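Local coordinates for malonyl CoA-acyl carrier protein transacylase (Clostridium perfringens, PDB 3PTW) that probably transfers the malonyl group from malonyl-CoA to the acyl carrier protein, the step that supplies malonyl units for fatty acid synthesis, at residues K114-G117 with K118-E122; A196-C200 with S201-P205. All coordinates share one frame; numbering follows the deposited sequence.

Contact 1. Residues K114-G117 with K118-E122; sequences KKRG and KFMQE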
ATOM      1  N   LYS A 114       5.598   3.199  11.815  1.00 32.43           N
ATOM      2  CA  LYS A 114       4.894   3.824  12.926  1.00 33.44           C
ATOM      3  C   LYS A 114       5.237   5.316  12.929  1.00 34.03           C
ATOM      4  O   LYS A 114       4.348   6.160  13.036  1.00 34.38           O
ATOM      5  CB  LYS A 114       5.267   3.151  14.252  1.00 34.11           C
ATOM      6  CG  LYS A 114       4.641   3.775  15.488  1.00 34.03           C
ATOM      7  CD  LYS A 114       5.007   2.957  16.737  1.00 36.63           C
ATOM      8  CE  LYS A 114       4.781   3.757  18.017  1.00 36.25           C
ATOM      9  NZ  LYS A 114       3.337   3.787  18.358  1.00 39.27           N
ATOM     10  N   LYS A 115       6.526   5.627  12.774  1.00 34.17           N
ATOM     11  CA  LYS A 115       6.981   7.010  12.719  1.00 34.94           C
ATOM     12  C   LYS A 115       6.403   7.738  11.513  1.00 34.68           C
ATOM     13  O   LYS A 115       5.925   8.858  11.638  1.00 35.51           O
ATOM     14  CB  LYS A 115       8.519   7.090  12.756  1.00 35.72           C
ATOM     15  CG  LYS A 115       9.097   6.746  14.139  1.00 40.43           C
ATOM     16  CD  LYS A 115      10.560   7.150  14.271  1.00 37.61           C
ATOM     17  CE  LYS A 115      11.240   6.536  15.509  1.00 41.59           C
ATOM     18  NZ  LYS A 115      11.404   5.023  15.422  1.00 38.38           N
ATOM     19  N   ARG A 116       6.434   7.075  10.357  1.00 34.01           N
ATOM     20  CA  ARG A 116       5.895   7.585   9.103  1.00 33.49           C
ATOM     21  C   ARG A 116       4.416   7.931   9.239  1.00 33.37           C
ATOM     22  O   ARG A 116       3.976   9.003   8.824  1.00 33.58           O
ATOM     23  CB  ARG A 116       6.089   6.535   8.004  1.00 32.83           C
ATOM     24  CG  ARG A 116       5.399   6.825   6.659  1.00 32.28           C
ATOM     25  CD  ARG A 116       5.601   5.612   5.729  1.00 32.54           C
ATOM     26  NE  ARG A 116       5.170   5.832   4.349  1.00 31.04           N
ATOM     27  CZ  ARG A 116       3.932   5.619   3.898  1.00 32.08           C
ATOM     28  NH1 ARG A 116       2.976   5.212   4.722  1.00 30.37           N
ATOM     29  NH2 ARG A 116       3.646   5.851   2.620  1.00 30.29           N
ATOM     30  N   GLY A 117       3.657   7.011   9.823  1.00 33.46           N
ATOM     31  CA  GLY A 117       2.219   7.178   9.982  1.00 33.69           C
ATOM     32  C   GLY A 117       1.917   8.372  10.843  1.00 35.59           C
ATOM     33  O   GLY A 117       0.991   9.137  10.552  1.00 36.69           O
ATOM     34  N   LYS A 118       2.711   8.527  11.905  1.00 36.48           N
ATOM     35  CA  LYS A 118       2.663   9.692  12.786  1.00 37.81           C
ATOM     36  C   LYS A 118       2.912  10.970  11.985  1.00 38.34           C
ATOM     37  O   LYS A 118       2.138  11.944  12.084  1.00 38.19           O
ATOM     38  CB  LYS A 118       3.732   9.543  13.870  1.00 38.79           C
ATOM     39  CG  LYS A 118       3.647  10.496  15.059  1.00 54.39           C
ATOM     40  CD  LYS A 118       4.950  10.447  15.897  1.00 40.52           C
ATOM     41  CE  LYS A 118       5.116   9.162  16.756  1.00 55.85           C
ATOM     42  NZ  LYS A 118       5.680   7.908  16.107  1.00 39.66           N
ATOM     43  N   PHE A 119       3.979  10.965  11.181  1.00 37.96           N
ATOM     44  CA  PHE A 119       4.368  12.165  10.437  1.00 37.65           C
ATOM     45  C   PHE A 119       3.313  12.547   9.390  1.00 36.80           C
ATOM     46  O   PHE A 119       2.969  13.734   9.241  1.00 36.48           O
ATOM     47  CB  PHE A 119       5.749  12.011   9.770  1.00 37.82           C
ATOM     48  CG  PHE A 119       6.864  11.624  10.713  1.00 39.34           C
ATOM     49  CD1 PHE A 119       6.877  12.054  12.042  1.00 39.65           C
ATOM     50  CD2 PHE A 119       7.928  10.844  10.252  1.00 38.52           C
ATOM     51  CE1 PHE A 119       7.917  11.696  12.910  1.00 40.46           C
ATOM     52  CE2 PHE A 119       8.972  10.477  11.104  1.00 39.43           C
ATOM     53  CZ  PHE A 119       8.968  10.907  12.440  1.00 39.85           C
ATOM     54  N   MET A 120       2.797  11.547   8.674  1.00 35.59           N
ATOM     55  CA  MET A 120       1.782  11.802   7.654  1.00 35.23           C
ATOM     56  C   MET A 120       0.500  12.393   8.252  1.00 36.21           C
ATOM     57  O   MET A 120      -0.101  13.302   7.664  1.00 35.13           O
ATOM     58  CB  MET A 120       1.466  10.540   6.859  1.00 34.43           C
ATOM     59  CG  MET A 120       2.599  10.098   5.935  1.00 33.61           C
ATOM     60  SD  MET A 120       2.298   8.491   5.179  1.00 33.97           S
ATOM     61  CE  MET A 120       1.194   8.951   3.849  1.00 33.04           C
ATOM     62  N   GLN A 121       0.097  11.884   9.420  1.00 37.43           N
ATOM     63  CA  GLN A 121      -1.131  12.344  10.067  1.00 38.27           C
ATOM     64  C   GLN A 121      -0.988  13.759  10.627  1.00 39.25           C
ATOM     65  O   GLN A 121      -1.930  14.554  10.548  1.00 39.88           O
ATOM     66  CB  GLN A 121      -1.572  11.374  11.169  1.00 39.18           C
ATOM     67  CG  GLN A 121      -3.076  11.446  11.562  1.00 45.41           C
ATOM     68  CD  GLN A 121      -4.037  11.384  10.362  1.00 39.94           C
ATOM     69  OE1 GLN A 121      -4.977  12.180  10.262  1.00 45.94           O
ATOM     70  NE2 GLN A 121      -3.796  10.454   9.449  1.00 44.00           N
ATOM     71  N   GLU A 122       0.192  14.063  11.165  1.00 39.40           N
ATOM     72  CA  GLU A 122       0.459  15.336  11.841  1.00 40.58           C
ATOM     73  C   GLU A 122       0.910  16.480  10.926  1.00 40.11           C
ATOM     74  O   GLU A 122       0.957  17.618  11.367  1.00 40.82           O
ATOM     75  CB  GLU A 122       1.504  15.140  12.945  1.00 41.53           C
ATOM     76  CG  GLU A 122       1.032  14.295  14.117  1.00 53.05           C
ATOM     77  CD  GLU A 122       2.102  14.131  15.199  1.00 43.92           C
ATOM     78  OE1 GLU A 122       3.300  14.380  14.912  1.00 53.73           O
ATOM     79  OE2 GLU A 122       1.742  13.751  16.336  1.00 54.34           O
TER
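K118 packs beside K115, and R116 meets M120, along the last turns of the alpha-helix 106-122 in the acyl transferase domain. Regular i to i+4 backbone bonds run through it, among them K118 N to K114 O at 3.1 Å and M120 N to R116 O at 2.8 Å. The K118 and K115 side chains point the same way. The K118 chain bends at chi3 and chi4, which brings K118 NZ to 4.1 Å from K115 CG. The K118 ammonium forms a salt bridge with E60, which also pairs with K114. One carboxylate therefore probably offsets two nearby positive charges. On another side of the helix, R116 is extended from CG to NE, with CG anti to the backbone N (chi1 172°), and turns at chi4. M120 sends its sulfur over one face of the guanidinium, off-centre, with M120 SD 3.4 Å from R116 NH1. Q63, Q248 and S91 hydrogen-bond the guanidinium nitrogens, so its rotation is well fixed. S91 is the serine of a GxSxG pattern, consistent with the nucleophile elbow of this family. F119 folds back over the preceding turn. The carbonyl oxygen of K115 sits over the ring centre, with K115 O 3.1 Å from F119 CG.

Contact 2. Residues A196-C200 with S201-P205; sequences APFHC and SMLQP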
ATOM      1  N   ALA A 196      -6.516  13.893   6.157  1.00 42.55           N
ATOM      2  CA  ALA A 196      -5.139  14.243   5.811  1.00 40.30           C
ATOM      3  C   ALA A 196      -4.903  14.146   4.310  1.00 38.56           C
ATOM      4  O   ALA A 196      -5.227  13.131   3.713  1.00 38.33           O
ATOM      5  CB  ALA A 196      -4.157  13.362   6.561  1.00 39.54           C
ATOM      6  N   PRO A 197      -4.324  15.199   3.702  1.00 37.32           N
ATOM      7  CA  PRO A 197      -4.083  15.239   2.256  1.00 36.22           C
ATOM      8  C   PRO A 197      -2.871  14.418   1.837  1.00 35.13           C
ATOM      9  O   PRO A 197      -1.855  14.978   1.391  1.00 34.45           O
ATOM     10  CB  PRO A 197      -3.859  16.724   1.979  1.00 36.79           C
ATOM     11  CG  PRO A 197      -3.323  17.274   3.243  1.00 31.54           C
ATOM     12  CD  PRO A 197      -3.900  16.446   4.367  1.00 37.60           C
ATOM     13  N   PHE A 198      -2.975  13.093   1.983  1.00 34.12           N
ATOM     14  CA  PHE A 198      -1.874  12.218   1.627  1.00 33.85           C
ATOM     15  C   PHE A 198      -1.484  12.399   0.154  1.00 32.62           C
ATOM     16  O   PHE A 198      -2.325  12.689  -0.699  1.00 31.91           O
ATOM     17  CB  PHE A 198      -2.225  10.748   1.895  1.00 35.42           C
ATOM     18  CG  PHE A 198      -2.330  10.381   3.358  1.00 37.68           C
ATOM     19  CD1 PHE A 198      -1.773  11.177   4.354  1.00 36.89           C
ATOM     20  CD2 PHE A 198      -2.950   9.188   3.730  1.00 36.87           C
ATOM     21  CE1 PHE A 198      -1.877  10.814   5.707  1.00 38.91           C
ATOM     22  CE2 PHE A 198      -3.043   8.807   5.071  1.00 38.60           C
ATOM     23  CZ  PHE A 198      -2.509   9.626   6.064  1.00 37.47           C
ATOM     24  N   HIS A 199      -0.192  12.244  -0.115  1.00 32.21           N
ATOM     25  CA  HIS A 199       0.367  12.206  -1.463  1.00 31.81           C
ATOM     26  C   HIS A 199       0.282  13.478  -2.284  1.00 31.96           C
ATOM     27  O   HIS A 199       0.280  13.432  -3.516  1.00 32.37           O
ATOM     28  CB  HIS A 199      -0.175  11.005  -2.232  1.00 32.40           C
ATOM     29  CG  HIS A 199       0.003   9.709  -1.506  1.00 31.98           C
ATOM     30  ND1 HIS A 199       1.237   9.119  -1.334  1.00 31.75           N
ATOM     31  CD2 HIS A 199      -0.895   8.897  -0.895  1.00 32.11           C
ATOM     32  CE1 HIS A 199       1.087   7.992  -0.655  1.00 32.47           C
ATOM     33  NE2 HIS A 199      -0.197   7.835  -0.377  1.00 30.92           N
ATOM     34  N   CYS A 200       0.206  14.618  -1.602  1.00 32.15           N
ATOM     35  CA  CYS A 200       0.438  15.901  -2.268  1.00 32.64           C
ATOM     36  C   CYS A 200       1.541  16.673  -1.551  1.00 31.41           C
ATOM     37  O   CYS A 200       2.013  16.266  -0.485  1.00 30.21           O
ATOM     38  CB  CYS A 200      -0.843  16.745  -2.379  1.00 33.16           C
ATOM     39  SG  CYS A 200      -1.422  17.425  -0.824  1.00 35.13           S
ATOM     40  N   SER A 201       1.943  17.781  -2.160  1.00 31.35           N
ATOM     41  CA  SER A 201       3.007  18.639  -1.649  1.00 31.66           C
ATOM     42  C   SER A 201       2.779  19.137  -0.206  1.00 31.80           C
ATOM     43  O   SER A 201       3.722  19.565   0.462  1.00 31.40           O
ATOM     44  CB  SER A 201       3.202  19.827  -2.594  1.00 32.21           C
ATOM     45  OG  SER A 201       2.118  20.735  -2.463  1.00 34.47           O
ATOM     46  N   MET A 202       1.539  19.077   0.277  1.00 32.33           N
ATOM     47  CA  MET A 202       1.245  19.509   1.649  1.00 32.81           C
ATOM     48  C   MET A 202       1.881  18.612   2.694  1.00 32.21           C
ATOM     49  O   MET A 202       1.993  18.999   3.855  1.00 32.23           O
ATOM     50  CB  MET A 202      -0.265  19.594   1.890  1.00 33.47           C
ATOM     51  CG  MET A 202      -0.945  20.703   1.109  1.00 34.86           C
ATOM     52  SD  MET A 202      -2.733  20.594   1.221  1.00 33.55           S
ATOM     53  CE  MET A 202      -3.007  21.337   2.840  1.00 36.08           C
ATOM     54  N   LEU A 203       2.283  17.406   2.290  1.00 31.72           N
ATOM     55  CA  LEU A 203       2.961  16.497   3.204  1.00 31.58           C
ATOM     56  C   LEU A 203       4.467  16.656   3.177  1.00 32.92           C
ATOM     57  O   LEU A 203       5.190  15.798   3.665  1.00 33.14           O
ATOM     58  CB  LEU A 203       2.559  15.038   2.953  1.00 30.35           C
ATOM     59  CG  LEU A 203       1.648  14.448   4.030  1.00 31.77           C
ATOM     60  CD1 LEU A 203       0.313  15.184   4.081  1.00 29.42           C
ATOM     61  CD2 LEU A 203       1.438  12.944   3.814  1.00 29.20           C
ATOM     62  N   GLN A 204       4.938  17.757   2.599  1.00 34.54           N
ATOM     63  CA  GLN A 204       6.364  18.089   2.589  1.00 36.01           C
ATOM     64  C   GLN A 204       7.000  17.954   3.987  1.00 37.03           C
ATOM     65  O   GLN A 204       8.092  17.409   4.092  1.00 38.65           O
ATOM     66  CB  GLN A 204       6.588  19.491   1.989  1.00 36.72           C
ATOM     67  CG  GLN A 204       8.037  19.990   1.962  1.00 43.55           C
ATOM     68  CD  GLN A 204       8.959  19.127   1.096  1.00 38.17           C
ATOM     69  OE1 GLN A 204       8.537  18.546   0.089  1.00 42.86           O
ATOM     70  NE2 GLN A 204      10.223  19.041   1.494  1.00 43.61           N
ATOM     71  N   PRO A 205       6.318  18.420   5.063  1.00 36.44           N
ATOM     72  CA  PRO A 205       6.942  18.306   6.399  1.00 36.23           C
ATOM     73  C   PRO A 205       7.093  16.867   6.896  1.00 35.08           C
ATOM     74  O   PRO A 205       8.046  16.564   7.622  1.00 35.69           O
ATOM     75  CB  PRO A 205       5.982  19.087   7.307  1.00 37.07           C
ATOM     76  CG  PRO A 205       5.229  20.005   6.373  1.00 38.91           C
ATOM     77  CD  PRO A 205       5.054  19.181   5.136  1.00 36.40           C
TER
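The sulfur of C200 accepts a backbone hydrogen bond from M202, a sulfur acceptor in place of the usual oxygen. M202 N points at C200 SG over 3.6 Å, with an N-H...S angle of 155°. The chi1 of C200 is 71°, which sets SG between its own backbone N and carbonyl carbon and directs it at the M202 amide. The same residue also uses its carbonyl. L203 N donates to C200 O at 3.0 Å in a nearly straight bond. C200 thus holds two successive amides, those of M202 and L203.

Apolar side chains fill the inside of the bend. M202 crosses the P197 ring at about a right angle, and M202 SD lies 3.9 Å from P197 CG. The CB of M202 also packs on C200 SG. L203 points back at the preceding loop and divides its two methyls. L203 CD1 meets the backbone of P197, 3.5 Å from P197 O. L203 CD2 comes obliquely to the F198 ring, 3.7 Å from F198 CD1.

The backbone folds tightly to bring these groups together. P197 is the centre of an inverse gamma turn, and a type II beta turn runs from P197 to C200. The loop then passes through the 3-10 turn to L203, the N-cap of helix 204-214. H199 takes the third place of the beta turn with a positive phi of 66°. Its side chain leaves the bend toward S91, and its ND1 is hydrogen-bonded to Q248 O. A histidine beside the serine of a GxSxG pattern is consistent with the Ser-His catalytic pair of malonyl-CoA:ACP transacylases.

How the contacts relate
Contact 1 comes first along the chain, near the end of helix 106-122. Contact 2 follows in the loop after strand 188-191 and leads into helix 204-214. The four-stranded antiparallel sheet is built from strands that lie between them in sequence. Their centres are about 11 Å apart, on the same side of the chain's centre, and they touch directly. M120 CB lies 3.5 Å from F198 CE1, and Q121 packs on A196 and F198. F119 of contact 1 also rests on helix 204-214. Both contacts reach S91, through R116 and H199, so together they probably flank the transacylase active site.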